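Side-chain contact in possible adenyl cyclase-associated protein (Cryptosporidium parvum, PDB 2B0R), which probably binds and sequesters monomeric actin: residues V140-S145 with V151-S156. Residues are numbered along the deposited sequence; the frame is centred on the assembly and turned at random.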
ATOM      1  N   VAL A 140     -10.407   2.550   6.218  1.00 49.38           N
ATOM      2  CA  VAL A 140     -11.587   2.749   5.414  1.00 47.28           C
ATOM      3  C   VAL A 140     -12.511   1.597   5.680  1.00 47.09           C
ATOM      4  O   VAL A 140     -12.123   0.437   5.561  1.00 44.61           O
ATOM      5  CB  VAL A 140     -11.284   2.822   3.894  1.00 45.46           C
ATOM      6  CG1 VAL A 140     -12.598   2.898   3.098  1.00 43.21           C
ATOM      7  CG2 VAL A 140     -10.409   4.015   3.567  1.00 41.87           C
ATOM      8  N   ASN A 141     -13.736   1.929   6.065  1.00 48.84           N
ATOM      9  CA  ASN A 141     -14.779   0.950   6.302  1.00 47.47           C
ATOM     10  C   ASN A 141     -15.886   1.131   5.269  1.00 46.21           C
ATOM     11  O   ASN A 141     -16.407   2.240   5.044  1.00 45.39           O
ATOM     12  CB  ASN A 141     -15.340   1.094   7.721  1.00 49.94           C
ATOM     13  CG  ASN A 141     -14.555   0.272   8.778  1.00 51.85           C
ATOM     14  OD1 ASN A 141     -13.385  -0.057   8.612  1.00 49.62           O
ATOM     15  ND2 ASN A 141     -15.228  -0.029   9.891  1.00 52.37           N
ATOM     16  N   ILE A 142     -16.239   0.027   4.639  1.00 46.05           N
ATOM     17  CA  ILE A 142     -17.234   0.020   3.585  1.00 45.78           C
ATOM     18  C   ILE A 142     -18.403  -0.809   4.023  1.00 44.97           C
ATOM     19  O   ILE A 142     -18.246  -2.007   4.277  1.00 44.94           O
ATOM     20  CB  ILE A 142     -16.635  -0.549   2.268  1.00 42.40           C
ATOM     21  CG1 ILE A 142     -15.583   0.413   1.734  1.00 41.05           C
ATOM     22  CG2 ILE A 142     -17.702  -0.706   1.245  1.00 41.02           C
ATOM     23  CD1 ILE A 142     -14.685  -0.212   0.714  1.00 45.75           C
ATOM     24  N   TYR A 143     -19.570  -0.167   4.124  1.00 47.87           N
ATOM     25  CA  TYR A 143     -20.815  -0.839   4.550  1.00 52.15           C
ATOM     26  C   TYR A 143     -21.702  -1.130   3.355  1.00 54.50           C
ATOM     27  O   TYR A 143     -22.112  -0.203   2.636  1.00 56.43           O
ATOM     28  CB  TYR A 143     -21.582  -0.006   5.583  1.00 53.75           C
ATOM     29  CG  TYR A 143     -20.785   0.284   6.846  1.00 55.68           C
ATOM     30  CD1 TYR A 143     -19.838   1.314   6.882  1.00 54.65           C
ATOM     31  CD2 TYR A 143     -20.970  -0.468   7.995  1.00 54.22           C
ATOM     32  CE1 TYR A 143     -19.112   1.559   8.011  1.00 55.45           C
ATOM     33  CE2 TYR A 143     -20.245  -0.211   9.144  1.00 53.13           C
ATOM     34  CZ  TYR A 143     -19.330   0.796   9.143  1.00 54.45           C
ATOM     35  OH  TYR A 143     -18.611   1.050  10.280  1.00 58.07           O
ATOM     36  N   THR A 144     -21.984  -2.407   3.126  1.00 52.93           N
ATOM     37  CA  THR A 144     -22.698  -2.775   1.922  1.00 55.96           C
ATOM     38  C   THR A 144     -24.169  -2.927   2.222  1.00 57.80           C
ATOM     39  O   THR A 144     -24.533  -3.187   3.349  1.00 61.18           O
ATOM     40  CB  THR A 144     -22.150  -4.063   1.293  1.00 52.80           C
ATOM     41  OG1 THR A 144     -22.473  -5.161   2.127  1.00 54.80           O
ATOM     42  CG2 THR A 144     -20.653  -4.005   1.163  1.00 51.76           C
ATOM     43  N   SER A 145     -25.004  -2.710   1.208  1.00 59.62           N
ATOM     44  CA  SER A 145     -26.419  -3.053   1.236  1.00 59.08           C
ATOM     45  C   SER A 145     -26.548  -4.549   0.999  1.00 63.56           C
ATOM     46  O   SER A 145     -25.664  -5.147   0.427  1.00 63.79           O
ATOM     47  CB  SER A 145     -27.146  -2.321   0.127  1.00 54.16           C
ATOM     48  OG  SER A 145     -26.737  -2.818  -1.146  1.00 51.33           O
ATOM     49  N   VAL A 151     -19.691  -6.539  -4.240  1.00 54.91           N
ATOM     50  CA  VAL A 151     -18.879  -5.409  -4.704  1.00 50.56           C
ATOM     51  C   VAL A 151     -17.384  -5.783  -4.831  1.00 48.92           C
ATOM     52  O   VAL A 151     -16.851  -6.499  -4.012  1.00 47.62           O
ATOM     53  CB  VAL A 151     -19.082  -4.173  -3.776  1.00 43.54           C
ATOM     54  CG1 VAL A 151     -18.659  -4.507  -2.327  1.00 37.64           C
ATOM     55  CG2 VAL A 151     -18.368  -2.967  -4.323  1.00 35.04           C
ATOM     56  N   GLU A 152     -16.748  -5.312  -5.890  1.00 48.91           N
ATOM     57  CA  GLU A 152     -15.339  -5.575  -6.134  1.00 47.56           C
ATOM     58  C   GLU A 152     -14.545  -4.428  -5.611  1.00 47.38           C
ATOM     59  O   GLU A 152     -14.786  -3.281  -5.986  1.00 49.15           O
ATOM     60  CB  GLU A 152     -15.100  -5.706  -7.608  1.00 46.76           C
ATOM     61  CG  GLU A 152     -15.808  -6.885  -8.228  1.00 47.40           C
ATOM     62  CD  GLU A 152     -15.466  -7.045  -9.696  1.00 51.08           C
ATOM     63  OE1 GLU A 152     -15.949  -8.032 -10.284  1.00 54.06           O
ATOM     64  OE2 GLU A 152     -14.733  -6.183 -10.262  1.00 50.63           O
ATOM     65  N   VAL A 153     -13.627  -4.712  -4.701  1.00 48.37           N
ATOM     66  CA  VAL A 153     -12.793  -3.654  -4.112  1.00 48.10           C
ATOM     67  C   VAL A 153     -11.362  -3.803  -4.613  1.00 46.98           C
ATOM     68  O   VAL A 153     -10.738  -4.833  -4.422  1.00 49.67           O
ATOM     69  CB  VAL A 153     -12.824  -3.650  -2.549  1.00 48.14           C
ATOM     70  CG1 VAL A 153     -12.278  -2.350  -2.020  1.00 48.18           C
ATOM     71  CG2 VAL A 153     -14.229  -3.862  -2.023  1.00 47.46           C
ATOM     72  N   TYR A 154     -10.880  -2.786  -5.306  1.00 46.64           N
ATOM     73  CA  TYR A 154      -9.496  -2.737  -5.764  1.00 46.13           C
ATOM     74  C   TYR A 154      -8.701  -1.926  -4.753  1.00 46.46           C
ATOM     75  O   TYR A 154      -9.170  -0.873  -4.285  1.00 49.04           O
ATOM     76  CB  TYR A 154      -9.408  -2.146  -7.184  1.00 44.93           C
ATOM     77  CG  TYR A 154     -10.054  -3.032  -8.232  1.00 45.18           C
ATOM     78  CD1 TYR A 154     -11.461  -3.034  -8.429  1.00 48.26           C
ATOM     79  CD2 TYR A 154      -9.275  -3.893  -9.017  1.00 46.19           C
ATOM     80  CE1 TYR A 154     -12.070  -3.873  -9.408  1.00 48.42           C
ATOM     81  CE2 TYR A 154      -9.862  -4.751  -9.973  1.00 47.83           C
ATOM     82  CZ  TYR A 154     -11.256  -4.731 -10.170  1.00 48.83           C
ATOM     83  OH  TYR A 154     -11.808  -5.581 -11.113  1.00 47.99           O
ATOM     84  N   SER A 155      -7.528  -2.440  -4.371  1.00 44.26           N
ATOM     85  CA  SER A 155      -6.726  -1.819  -3.328  1.00 43.75           C
ATOM     86  C   SER A 155      -5.259  -1.815  -3.654  1.00 45.49           C
ATOM     87  O   SER A 155      -4.702  -2.833  -4.113  1.00 48.66           O
ATOM     88  CB  SER A 155      -6.931  -2.527  -1.988  1.00 42.74           C
ATOM     89  OG  SER A 155      -6.528  -3.874  -2.072  1.00 45.80           O
ATOM     90  N   SER A 156      -4.625  -0.677  -3.399  1.00 43.42           N
ATOM     91  CA  SER A 156      -3.196  -0.532  -3.610  1.00 50.08           C
ATOM     92  C   SER A 156      -2.723   0.496  -2.631  1.00 52.07           C
ATOM     93  O   SER A 156      -3.424   1.518  -2.429  1.00 50.59           O
ATOM     94  CB  SER A 156      -2.886  -0.064  -5.043  1.00 49.95           C
ATOM     95  OG  SER A 156      -3.546   1.154  -5.278  1.00 51.54           O
TER
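I142 carries CG1 beside its backbone N (chi1 -67°) and stretches CD1 out anti to CA (chi2 163°), which sends the delta methyl across the interior to V153. V153 answers with CG1, and CD1 of I142 meets CG1 of V153 at 4.2 Å. Two residues along each segment, T144 and V151 form the second pair. CG2 of T144 lies anti to the carbonyl carbon, and the two side chains approach at a slant, CG2 of T144 ending 4.1 Å from CG1 of V151. OG1 of T144 sits between its own N and carbonyl carbon and hydrogen-bonds to L164 O on the adjacent strand 161-166, so the buried hydroxyl is satisfied while the methyl serves the core. CA atoms of T144 and V151 are 8.1 Å apart and those of I142 and V153 9.6 Å, and the segments run in opposite senses on two facing sheets, joined by a loop of five residues. Such inward packing between two sheets fits the parallel beta-helix fold of the CAP C-terminal domain. Around the pairs lie I132, which touches both I142 and V151, M125 and F165 against T144, and I178 against V153. On the outer side of strand 152-156, Y154 OH donates to E152 OE2 at 3.1 Å from above the carboxylate plane. That strand is an edge strand of its sheet within the chain; V153, Y154 and S155 pair antiparallel with a strand of the second subunit, which continues the sheet across the dimer interface. No hydrogen bond or ion pair links the segments: these two segments touch only through methyl groups, with little buried surface (111 Å²), so van der Waals contact and water exclusion presumably hold them, while directional bonding lies along the sheets.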